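Local coordinates for Exo-1,3/1,4-beta-glucanase (PDB 3RRX), which probably hydrolyses beta-1,3- and beta-1,4-linked glucans from the chain end, as a family 3 glycoside hydrolase, at residues Y178-D183 and T592-D597. The protein carries 1 engineered substitution. Residues are numbered along the deposited sequence; the frame is centred on the assembly and turned at random.
Sequences YSEDPD and TLNLND. With CA (calcium ion), chain B.
Glu-180 and Asn-594 meet at a calcium ion that joins the N-terminal barrel domain of this family 3 hydrolase to its C-terminal domain. Glu-180 OE1 binds the ion at 2.3 Å, Asn-594 OD1 and the backbone O of Leu-593 each at 2.4 Å, and three waters complete six ligands. The carboxylate and amide planes are nearly perpendicular, 83° apart, and each turns one oxygen to the ion. Beyond CG the Glu-180 chain is extended (chi2 -171°), long enough to carry its carboxylate to residues 593-595. OE2 accepts from Leu-595 N at 2.9 Å, from above the carboxylate plane, and also bonds Ser-583 OG. An amide suits position 594 because its two ends divide the work: OD1 serves calcium while ND2 bonds the carbonyl of Arg-167. Asp-181, CG anti to the backbone N (chi1 175°), is the N-cap of helix 182-197, where a short carboxylate can reach a first-turn N-H: Asp-183 N meets OD1 at 3.0 Å from above its plane. Leu-595 spans this side chain with both branches, CD1 3.9 Å from Asp-181 CG and CD2 near its CB. Replacing Asp-181 with an alanine is likely to leave Asp-183 N without its capping acceptor and to open a gap beside Leu-595. With one carboxylate as the sole charged ligand, the site probably keeps a net positive charge, and ligands from both domains are consistent with calcium helping to fix how the domains sit together.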
loop_
_atom_site.group_PDB
_atom_site.type_symbol
_atom_site.label_atom_id
_atom_site.label_comp_id
_atom_site.label_asym_id
_atom_site.label_seq_id
_atom_site.Cartn_x
_atom_site.Cartn_y
_atom_site.Cartn_z
ATOM N N TYR A 178 5.258 0.265 6.816
ATOM C CA TYR A 178 5.222 1.362 7.781
ATOM C C TYR A 178 6.568 1.555 8.493
ATOM O O TYR A 178 6.890 2.660 8.928
ATOM C CB TYR A 178 4.159 1.122 8.854
ATOM C CG TYR A 178 2.716 1.070 8.371
ATOM C CD1 TYR A 178 2.094 2.192 7.819
ATOM C CD2 TYR A 178 1.958 -0.096 8.532
ATOM C CE1 TYR A 178 0.747 2.149 7.403
ATOM C CE2 TYR A 178 0.614 -0.150 8.120
ATOM C CZ TYR A 178 0.020 0.973 7.556
ATOM O OH TYR A 178 -1.308 0.906 7.156
ATOM N N SER A 179 7.343 0.487 8.628
ATOM C CA SER A 179 8.525 0.552 9.489
ATOM C C SER A 179 9.418 -0.683 9.404
ATOM O O SER A 179 8.963 -1.781 9.068
ATOM C CB SER A 179 8.080 0.745 10.948
ATOM O OG SER A 179 9.187 0.876 11.831
ATOM N N GLU A 180 10.696 -0.499 9.725
ATOM C CA GLU A 180 11.599 -1.631 9.943
ATOM C C GLU A 180 11.296 -2.299 11.288
ATOM O O GLU A 180 11.761 -3.406 11.556
ATOM C CB GLU A 180 13.062 -1.143 9.947
ATOM C CG GLU A 180 13.419 -0.258 11.154
ATOM C CD GLU A 180 14.807 0.414 11.046
ATOM O OE1 GLU A 180 15.280 0.678 9.925
ATOM O OE2 GLU A 180 15.421 0.704 12.090
ATOM N N ASP A 181 10.544 -1.604 12.135
ATOM C CA ASP A 181 10.275 -2.031 13.521
ATOM C C ASP A 181 8.951 -2.789 13.640
ATOM O O ASP A 181 7.897 -2.221 13.375
ATOM C CB ASP A 181 10.212 -0.779 14.414
ATOM C CG ASP A 181 9.817 -1.087 15.866
ATOM O OD1 ASP A 181 9.957 -2.247 16.306
ATOM O OD2 ASP A 181 9.385 -0.146 16.576
ATOM N N PRO A 182 8.989 -4.070 14.073
ATOM C CA PRO A 182 7.724 -4.811 14.172
ATOM C C PRO A 182 6.726 -4.187 15.152
ATOM O O PRO A 182 5.525 -4.279 14.908
ATOM C CB PRO A 182 8.158 -6.207 14.637
ATOM C CG PRO A 182 9.514 -6.016 15.249
ATOM C CD PRO A 182 10.146 -4.880 14.484
ATOM N N ASP A 183 7.202 -3.542 16.216
ATOM C CA ASP A 183 6.302 -2.948 17.208
ATOM C C ASP A 183 5.388 -1.894 16.581
ATOM O O ASP A 183 4.206 -1.805 16.915
ATOM C CB ASP A 183 7.083 -2.293 18.350
ATOM C CG ASP A 183 7.851 -3.298 19.201
ATOM O OD1 ASP A 183 7.596 -4.518 19.084
ATOM O OD2 ASP A 183 8.708 -2.857 20.003
ATOM N N THR A 592 21.669 -3.400 5.939
ATOM C CA THR A 592 20.696 -3.911 6.894
ATOM C C THR A 592 20.890 -3.222 8.234
ATOM O O THR A 592 21.305 -3.829 9.208
ATOM C CB THR A 592 20.806 -5.435 7.065
ATOM O OG1 THR A 592 22.171 -5.787 7.316
ATOM C CG2 THR A 592 20.320 -6.147 5.805
ATOM N N LEU A 593 20.586 -1.936 8.255
ATOM C CA LEU A 593 20.758 -1.101 9.426
ATOM C C LEU A 593 19.418 -1.026 10.131
ATOM O O LEU A 593 18.535 -0.334 9.649
ATOM C CB LEU A 593 21.155 0.298 8.951
ATOM C CG LEU A 593 21.337 1.418 9.970
ATOM C CD1 LEU A 593 22.580 1.175 10.832
ATOM C CD2 LEU A 593 21.441 2.740 9.227
ATOM N N ASN A 594 19.258 -1.715 11.260
ATOM C CA ASN A 594 17.962 -1.772 11.939
ATOM C C ASN A 594 18.045 -1.512 13.436
ATOM O O ASN A 594 19.032 -1.877 14.078
ATOM C CB ASN A 594 17.300 -3.135 11.687
ATOM C CG ASN A 594 16.993 -3.358 10.225
ATOM O OD1 ASN A 594 16.291 -2.558 9.613
ATOM N ND2 ASN A 594 17.532 -4.430 9.647
ATOM N N LEU A 595 17.013 -0.882 13.993
ATOM C CA LEU A 595 17.018 -0.576 15.415
ATOM C C LEU A 595 17.192 -1.885 16.195
ATOM O O LEU A 595 16.727 -2.940 15.767
ATOM C CB LEU A 595 15.733 0.137 15.837
ATOM C CG LEU A 595 14.588 -0.748 16.299
ATOM C CD1 LEU A 595 13.443 0.084 16.874
ATOM C CD2 LEU A 595 14.101 -1.620 15.143
ATOM N N ASN A 596 17.874 -1.822 17.326
ATOM C CA ASN A 596 18.143 -3.035 18.111
ATOM C C ASN A 596 19.278 -3.894 17.549
ATOM O O ASN A 596 19.615 -4.922 18.130
ATOM C CB ASN A 596 16.885 -3.910 18.274
ATOM C CG ASN A 596 15.766 -3.212 19.036
ATOM O OD1 ASN A 596 16.005 -2.300 19.828
ATOM N ND2 ASN A 596 14.531 -3.650 18.799
ATOM N N ASP A 597 19.857 -3.502 16.419
ATOM C CA ASP A 597 21.023 -4.216 15.907
ATOM C C ASP A 597 22.154 -4.171 16.941
ATOM O O ASP A 597 22.302 -3.186 17.666
ATOM C CB ASP A 597 21.503 -3.618 14.582
ATOM C CG ASP A 597 20.750 -4.169 13.371
ATOM O OD1 ASP A 597 19.853 -5.026 13.538
ATOM O OD2 ASP A 597 21.080 -3.751 12.240
HETATM CA CA CA B . 16.544 -0.518 8.369
HETATM O O HOH W 1 18.050 -1.627 6.660
HETATM O O HOH W 2 16.712 1.540 7.073
HETATM O O HOH W 3 14.920 -1.406 6.809
#